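Local coordinates for protein peptidoglycan D,D-transpeptidase FtsI (Yersinia pestis, PDB 6SYN) that probably cross-links peptidoglycan during cell division as a class B penicillin-binding protein, a serine D,D-transpeptidase of the periplasm, at residues Arg86-Asn89 and Pro90-Asp94; Leu345-Lys349 and Gln350-Asp354; Gly501-Thr505 and Met506-Pro510. All coordinates share one frame; numbering follows the deposited sequence.

How the contacts relate
The three contacts follow one another along the chain, and none touches another. Contact 1 joins strand 82-88 to helix 90-97 in the N-terminal dimerisation domain, its centre about 38 Å from the centre of the chain. Contacts 2 and 3 belong to the transpeptidase part: contact 2 is the loop leading into helix 354-360, contact 3 the end of helix 492-505, which lies against helix 183-199 and strand 471-478. Contacts 1 and 2, on opposite sides of the chain's centre, have their centres about 63 Å apart; the centre of contact 3 is about 45 Å from that of contact 1 and about 42 Å from that of contact 2. Together they sample an elongated, two-part molecule at places where regular structure starts or stops.

Contact 1 (Arg86-Asn89 and Pro90-Asp94); sequences RQVN and PAIGD
The side-chain oxygen OD1 of N89 accepts the backbone N-H of I92 at 3.0 Å, and the backbone O of the same N89 takes the N-H of G93, also at 3.0 Å and almost straight (N-H...O 171°). The bond from G93 is the first regular helical one, while OD1 caps the N-H of I92, for which no earlier turn supplies a backbone acceptor. The I92 donor approaches OD1 tilted 29° from the carbonyl plane. N89 reaches it because its CG sits between the backbone N and the carbonyl carbon (chi1 65°), folding the short amide back over the turn. This is an N-cap: strand 82-88 ends, and P90 opens helix 90-97. Proline suits that first position because it has no N-H to leave unbonded and its ring fixes a helical phi. On the strand side V88, whose backbone is hydrogen-bonded to N34 of the neighbouring strand, turns both methyls to the helix. V88 CG2 meets I92 CG2, the two side chains crossing at about a right angle, while V88 CG1 lies 3.5 Å from G93 N. The absence of a side chain at G93 probably lets this methyl lie against the helix backbone.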
loop_
_atom_site.group_PDB
_atom_site.type_symbol
_atom_site.label_atom_id
_atom_site.label_comp_id
_atom_site.label_asym_id
_atom_site.label_seq_id
_atom_site.Cartn_x
_atom_site.Cartn_y
_atom_site.Cartn_z
ATOM N N ARG A 86 -20.323 19.403 -10.362
ATOM C CA ARG A 86 -19.186 20.193 -9.823
ATOM C C ARG A 86 -18.829 21.298 -10.825
ATOM O O ARG A 86 -18.315 22.347 -10.397
ATOM C CB ARG A 86 -17.997 19.271 -9.534
ATOM C CG ARG A 86 -18.255 18.264 -8.423
ATOM C CD ARG A 86 -16.978 17.750 -7.783
ATOM N NE ARG A 86 -17.213 16.515 -7.040
ATOM C CZ ARG A 86 -17.437 16.423 -5.727
ATOM N NH1 ARG A 86 -17.648 15.232 -5.185
ATOM N NH2 ARG A 86 -17.448 17.501 -4.956
ATOM N N GLN A 87 -19.146 21.070 -12.102
ATOM C CA GLN A 87 -18.634 21.837 -13.264
ATOM C C GLN A 87 -19.699 21.844 -14.365
ATOM O O GLN A 87 -20.212 20.757 -14.704
ATOM C CB GLN A 87 -17.354 21.171 -13.771
ATOM C CG GLN A 87 -16.290 22.137 -14.264
ATOM C CD GLN A 87 -15.008 21.414 -14.594
ATOM O OE1 GLN A 87 -14.101 21.308 -13.772
ATOM N NE2 GLN A 87 -14.932 20.883 -15.804
ATOM N N VAL A 88 -20.017 23.023 -14.900
ATOM C CA VAL A 88 -20.872 23.167 -16.112
ATOM C C VAL A 88 -20.525 24.495 -16.795
ATOM O O VAL A 88 -20.251 25.472 -16.068
ATOM C CB VAL A 88 -22.365 23.032 -15.751
ATOM C CG1 VAL A 88 -23.082 24.374 -15.676
ATOM C CG2 VAL A 88 -23.078 22.096 -16.712
ATOM N N ASN A 89 -20.512 24.504 -18.135
ATOM C CA ASN A 89 -20.154 25.676 -18.980
ATOM C C ASN A 89 -21.236 26.742 -18.823
ATOM O O ASN A 89 -22.381 26.423 -18.515
ATOM C CB ASN A 89 -19.901 25.271 -20.440
ATOM C CG ASN A 89 -21.115 24.735 -21.173
ATOM O OD1 ASN A 89 -22.230 24.764 -20.664
ATOM N ND2 ASN A 89 -20.911 24.248 -22.385
ATOM N N PRO A 90 -20.897 28.045 -18.956
ATOM C CA PRO A 90 -21.891 29.121 -18.946
ATOM C C PRO A 90 -23.221 28.820 -19.656
ATOM O O PRO A 90 -24.244 29.099 -19.067
ATOM C CB PRO A 90 -21.131 30.233 -19.682
ATOM C CG PRO A 90 -19.702 30.059 -19.212
ATOM C CD PRO A 90 -19.522 28.563 -19.052
ATOM N N ALA A 91 -23.174 28.265 -20.876
ATOM C CA ALA A 91 -24.343 27.960 -21.740
ATOM C C ALA A 91 -25.370 27.142 -20.957
ATOM O O ALA A 91 -26.539 27.581 -20.857
ATOM C CB ALA A 91 -23.911 27.206 -22.972
ATOM N N ILE A 92 -24.931 25.998 -20.428
ATOM C CA ILE A 92 -25.759 25.042 -19.631
ATOM C C ILE A 92 -26.164 25.722 -18.314
ATOM O O ILE A 92 -27.366 25.695 -17.985
ATOM C CB ILE A 92 -24.989 23.723 -19.397
ATOM C CG1 ILE A 92 -24.617 23.022 -20.711
ATOM C CG2 ILE A 92 -25.766 22.802 -18.468
ATOM C CD1 ILE A 92 -25.735 22.217 -21.335
ATOM N N GLY A 93 -25.190 26.309 -17.605
ATOM C CA GLY A 93 -25.371 27.010 -16.315
ATOM C C GLY A 93 -26.378 28.143 -16.415
ATOM O O GLY A 93 -27.141 28.340 -15.454
ATOM N N ASP A 94 -26.392 28.851 -17.545
ATOM C CA ASP A 94 -27.326 29.973 -17.828
ATOM C C ASP A 94 -28.739 29.415 -18.058
ATOM O O ASP A 94 -29.705 30.091 -17.661
ATOM C CB ASP A 94 -26.838 30.803 -19.021
ATOM C CG ASP A 94 -27.363 32.228 -19.050
ATOM O OD1 ASP A 94 -27.136 32.960 -18.055
ATOM O OD2 ASP A 94 -27.991 32.596 -20.068
#

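Contact 2 (Leu345-Lys349 and Gln350-Asp354)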
loop_
_atom_site.group_PDB
_atom_site.type_symbol
_atom_site.label_atom_id
_atom_site.label_comp_id
_atom_site.label_asym_id
_atom_site.label_seq_id
_atom_site.Cartn_x
_atom_site.Cartn_y
_atom_site.Cartn_z
ATOM N N LEU A 345 0.375 -4.570 15.732
ATOM C CA LEU A 345 0.511 -5.309 17.019
ATOM C C LEU A 345 1.843 -6.067 17.020
ATOM O O LEU A 345 2.086 -6.850 16.083
ATOM C CB LEU A 345 -0.654 -6.287 17.200
ATOM C CG LEU A 345 -2.010 -5.826 16.669
ATOM C CD1 LEU A 345 -3.011 -6.970 16.707
ATOM C CD2 LEU A 345 -2.523 -4.625 17.450
ATOM N N TYR A 346 2.651 -5.855 18.056
ATOM C CA TYR A 346 4.004 -6.436 18.201
ATOM C C TYR A 346 4.213 -6.913 19.634
ATOM O O TYR A 346 4.038 -6.134 20.566
ATOM C CB TYR A 346 5.043 -5.394 17.806
ATOM C CG TYR A 346 6.422 -5.977 17.693
ATOM C CD1 TYR A 346 6.789 -6.706 16.575
ATOM C CD2 TYR A 346 7.327 -5.867 18.736
ATOM C CE1 TYR A 346 8.045 -7.279 16.476
ATOM C CE2 TYR A 346 8.586 -6.433 18.652
ATOM C CZ TYR A 346 8.946 -7.135 17.516
ATOM O OH TYR A 346 10.188 -7.685 17.427
ATOM N N PRO A 347 4.625 -8.186 19.851
ATOM C CA PRO A 347 4.698 -8.763 21.194
ATOM C C PRO A 347 5.715 -8.107 22.138
ATOM O O PRO A 347 6.828 -7.827 21.731
ATOM C CB PRO A 347 5.088 -10.236 20.974
ATOM C CG PRO A 347 5.708 -10.259 19.600
ATOM C CD PRO A 347 5.021 -9.154 18.820
ATOM N N LYS A 348 5.282 -7.899 23.382
ATOM C CA LYS A 348 6.105 -7.420 24.523
ATOM C C LYS A 348 6.030 -8.455 25.656
ATOM O O LYS A 348 6.305 -8.085 26.808
ATOM C CB LYS A 348 5.616 -6.031 24.948
ATOM C CG LYS A 348 5.528 -5.005 23.820
ATOM C CD LYS A 348 5.882 -3.588 24.243
ATOM C CE LYS A 348 5.300 -2.517 23.341
ATOM N NZ LYS A 348 5.468 -1.159 23.916
ATOM N N LYS A 349 5.683 -9.706 25.338
ATOM C CA LYS A 349 5.659 -10.842 26.302
ATOM C C LYS A 349 7.097 -11.329 26.524
ATOM O O LYS A 349 7.856 -11.389 25.536
ATOM C CB LYS A 349 4.761 -11.985 25.811
ATOM C CG LYS A 349 4.853 -12.312 24.327
ATOM C CD LYS A 349 4.557 -13.757 23.990
ATOM C CE LYS A 349 4.219 -13.960 22.527
ATOM N NZ LYS A 349 3.866 -15.369 22.239
ATOM N N GLN A 350 7.447 -11.664 27.772
ATOM C CA GLN A 350 8.833 -11.983 28.211
ATOM C C GLN A 350 9.022 -13.498 28.371
ATOM O O GLN A 350 10.114 -13.898 28.821
ATOM C CB GLN A 350 9.142 -11.286 29.541
ATOM C CG GLN A 350 8.790 -9.803 29.565
ATOM C CD GLN A 350 9.640 -8.985 28.622
ATOM O OE1 GLN A 350 10.861 -9.114 28.596
ATOM N NE2 GLN A 350 9.002 -8.119 27.848
ATOM N N ARG A 351 8.015 -14.307 28.022
ATOM C CA ARG A 351 7.995 -15.772 28.278
ATOM C C ARG A 351 7.253 -16.480 27.138
ATOM O O ARG A 351 6.022 -16.640 27.236
ATOM C CB ARG A 351 7.336 -16.053 29.632
ATOM C CG ARG A 351 7.321 -17.521 30.036
ATOM C CD ARG A 351 5.914 -18.017 30.323
ATOM N NE ARG A 351 5.195 -17.143 31.252
ATOM C CZ ARG A 351 3.864 -17.017 31.338
ATOM N NH1 ARG A 351 3.059 -17.710 30.546
ATOM N NH2 ARG A 351 3.340 -16.184 32.221
ATOM N N TRP A 352 7.991 -16.897 26.106
ATOM C CA TRP A 352 7.448 -17.530 24.876
ATOM C C TRP A 352 7.442 -19.051 25.029
ATOM O O TRP A 352 8.410 -19.585 25.601
ATOM C CB TRP A 352 8.288 -17.147 23.658
ATOM C CG TRP A 352 8.243 -15.709 23.253
ATOM C CD1 TRP A 352 8.564 -14.613 24.001
ATOM C CD2 TRP A 352 7.918 -15.220 21.940
ATOM N NE1 TRP A 352 8.433 -13.475 23.252
ATOM C CE2 TRP A 352 8.039 -13.815 21.983
ATOM C CE3 TRP A 352 7.528 -15.833 20.743
ATOM C CZ2 TRP A 352 7.778 -13.018 20.870
ATOM C CZ3 TRP A 352 7.276 -15.042 19.644
ATOM C CH2 TRP A 352 7.400 -13.655 19.710
ATOM N N SER A 353 6.411 -19.714 24.498
ATOM C CA SER A 353 6.398 -21.176 24.234
ATOM C C SER A 353 7.271 -21.454 23.008
ATOM O O SER A 353 7.526 -20.520 22.229
ATOM C CB SER A 353 4.998 -21.706 24.052
ATOM O OG SER A 353 4.357 -21.099 22.939
ATOM N N ASP A 354 7.714 -22.700 22.860
ATOM C CA ASP A 354 8.637 -23.150 21.785
ATOM C C ASP A 354 7.925 -23.068 20.425
ATOM O O ASP A 354 8.595 -22.717 19.435
ATOM C CB ASP A 354 9.180 -24.538 22.127
ATOM C CG ASP A 354 10.157 -24.523 23.292
ATOM O OD1 ASP A 354 10.149 -23.534 24.065
ATOM O OD2 ASP A 354 10.922 -25.496 23.413
#
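K349 and W352 meet along the length of the lysine, which crosses the indole at about a right angle. From CB, next to the backbone, the chain leads to K349 CG, 3.9 Å from W352 NE1, and CD runs on beside NE1 and CE2 of the indole. K349 CE then lies over the six-membered ring of W352, 3.9 Å from its centroid, a CH-pi contact. K349 NZ ends above the same ring, 4.2 Å from the centroid, in cation-pi geometry. An extended chain beyond CG makes this reach possible. W352 NE1 also gives a weak hydrogen bond to K349 O at 3.1 Å, and P347 CG packs obliquely on W352 CZ2 at 3.7 Å. Q350, bent at chi2, folds back so that its NE2 donates to K348 O at 2.9 Å from above the carbonyl plane. This loop joins helix 319-327 to helix 354-360 of the transpeptidase domain; S353 caps the latter, whose F360 meets W352 edge-to-face. Lysine suits the place because its apolar chain can cover the indole while its charge reaches E356, which also accepts the S353 N-H. Held between indole face and carboxylate, the ammonium group probably favours its charged form.

Contact 3 (Gly501-Thr505 and Met506-Pro510)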
loop_
_atom_site.group_PDB
_atom_site.type_symbol
_atom_site.label_atom_id
_atom_site.label_comp_id
_atom_site.label_asym_id
_atom_site.label_seq_id
_atom_site.Cartn_x
_atom_site.Cartn_y
_atom_site.Cartn_z
ATOM N N GLY A 501 9.584 -1.852 -14.884
ATOM C CA GLY A 501 9.257 -0.486 -15.333
ATOM C C GLY A 501 9.969 0.562 -14.494
ATOM O O GLY A 501 10.562 1.488 -15.079
ATOM N N VAL A 502 9.953 0.408 -13.169
ATOM C CA VAL A 502 10.675 1.316 -12.231
ATOM C C VAL A 502 12.130 1.455 -12.703
ATOM O O VAL A 502 12.531 2.585 -13.036
ATOM C CB VAL A 502 10.582 0.814 -10.777
ATOM C CG1 VAL A 502 11.590 1.511 -9.875
ATOM C CG2 VAL A 502 9.172 0.965 -10.221
ATOM N N LEU A 503 12.885 0.351 -12.742
ATOM C CA LEU A 503 14.339 0.339 -13.086
ATOM C C LEU A 503 14.572 1.061 -14.419
ATOM O O LEU A 503 15.579 1.785 -14.526
ATOM C CB LEU A 503 14.841 -1.107 -13.154
ATOM C CG LEU A 503 15.025 -1.793 -11.802
ATOM C CD1 LEU A 503 14.972 -3.305 -11.938
ATOM C CD2 LEU A 503 16.328 -1.355 -11.151
ATOM N N ARG A 504 13.667 0.868 -15.383
ATOM C CA ARG A 504 13.774 1.410 -16.765
ATOM C C ARG A 504 13.378 2.891 -16.790
ATOM O O ARG A 504 14.137 3.685 -17.381
ATOM C CB ARG A 504 12.931 0.572 -17.735
ATOM C CG ARG A 504 13.598 -0.725 -18.171
ATOM C CD ARG A 504 14.981 -0.502 -18.763
ATOM N NE ARG A 504 15.766 -1.643 -19.240
ATOM C CZ ARG A 504 15.401 -2.929 -19.309
ATOM N NH1 ARG A 504 16.270 -3.812 -19.776
ATOM N NH2 ARG A 504 14.210 -3.358 -18.925
ATOM N N THR A 505 12.244 3.250 -16.183
ATOM C CA THR A 505 11.796 4.659 -16.019
ATOM C C THR A 505 12.933 5.483 -15.407
ATOM O O THR A 505 13.248 6.553 -15.944
ATOM C CB THR A 505 10.560 4.770 -15.115
ATOM O OG1 THR A 505 9.511 3.954 -15.637
ATOM C CG2 THR A 505 10.073 6.197 -14.974
ATOM N N MET A 506 13.529 4.967 -14.331
ATOM C CA MET A 506 14.564 5.647 -13.509
ATOM C C MET A 506 15.958 5.453 -14.123
ATOM O O MET A 506 16.944 5.840 -13.459
ATOM C CB MET A 506 14.529 5.094 -12.081
ATOM C CG MET A 506 13.201 5.352 -11.386
ATOM S SD MET A 506 12.750 7.108 -11.433
ATOM C CE MET A 506 13.977 7.776 -10.313
ATOM N N ASN A 507 16.027 4.887 -15.337
ATOM C CA ASN A 507 17.247 4.745 -16.177
ATOM C C ASN A 507 18.374 4.069 -15.389
ATOM O O ASN A 507 19.484 4.634 -15.367
ATOM C CB ASN A 507 17.738 6.101 -16.697
ATOM C CG ASN A 507 16.730 6.836 -17.555
ATOM O OD1 ASN A 507 16.059 6.238 -18.394
ATOM N ND2 ASN A 507 16.638 8.143 -17.368
ATOM N N ILE A 508 18.120 2.907 -14.776
ATOM C CA ILE A 508 19.133 2.188 -13.941
ATOM C C ILE A 508 19.932 1.230 -14.829
ATOM O O ILE A 508 19.308 0.406 -15.521
ATOM C CB ILE A 508 18.483 1.453 -12.753
ATOM C CG1 ILE A 508 17.617 2.385 -11.900
ATOM C CG2 ILE A 508 19.543 0.750 -11.915
ATOM C CD1 ILE A 508 18.370 3.536 -11.263
ATOM N N GLU A 509 21.264 1.340 -14.790
ATOM C CA GLU A 509 22.210 0.465 -15.530
ATOM C C GLU A 509 21.905 -0.985 -15.158
ATOM O O GLU A 509 21.928 -1.338 -13.982
ATOM C CB GLU A 509 23.661 0.846 -15.216
ATOM C CG GLU A 509 24.651 0.474 -16.315
ATOM C CD GLU A 509 24.802 1.489 -17.444
ATOM O OE1 GLU A 509 24.975 2.694 -17.145
ATOM O OE2 GLU A 509 24.753 1.074 -18.628
ATOM N N PRO A 510 21.556 -1.846 -16.141
ATOM C CA PRO A 510 21.369 -3.281 -15.907
ATOM C C PRO A 510 22.513 -3.957 -15.137
ATOM O O PRO A 510 23.576 -3.384 -15.050
ATOM C CB PRO A 510 21.283 -3.854 -17.328
ATOM C CG PRO A 510 20.689 -2.729 -18.141
ATOM C CD PRO A 510 21.261 -1.466 -17.531
#
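L503 and I508 form the apolar side of this helix end: CD2 of L503 lies 3.9 Å from I508 CB, and the two side chains cross obliquely. Both rest on P465 in a loop, and I508 also on F471 of strand 471-478; branched aliphatic groups fit this apolar corner. V502, a buried residue, belongs to the same side; its CG1 stands 4.4 Å from M506 CG, a looser approach. The flexible thioether chain of M506, bent along its length, packs on L185 and F471. The backbone ends the helix stepwise. M506 N still makes the helical bond to V502 O at 2.9 Å, and then the chain reverses in a Schellman motif, in which I508 N bonds to L503 O at 2.8 Å and N507 N to R504 O at 3.0 Å. N507 is the C-prime residue with positive phi (53°), a conformation that asparagine tolerates better than most other residues do. Solvent lies on the other side, where R504 and N507 are exposed, although R504 touches Y434. T505, partly exposed, turns OG1 back along the helix to donate to G501 O at 2.7 Å, approaching from above the carbonyl plane; the same oxygen also accepts the T505 N-H.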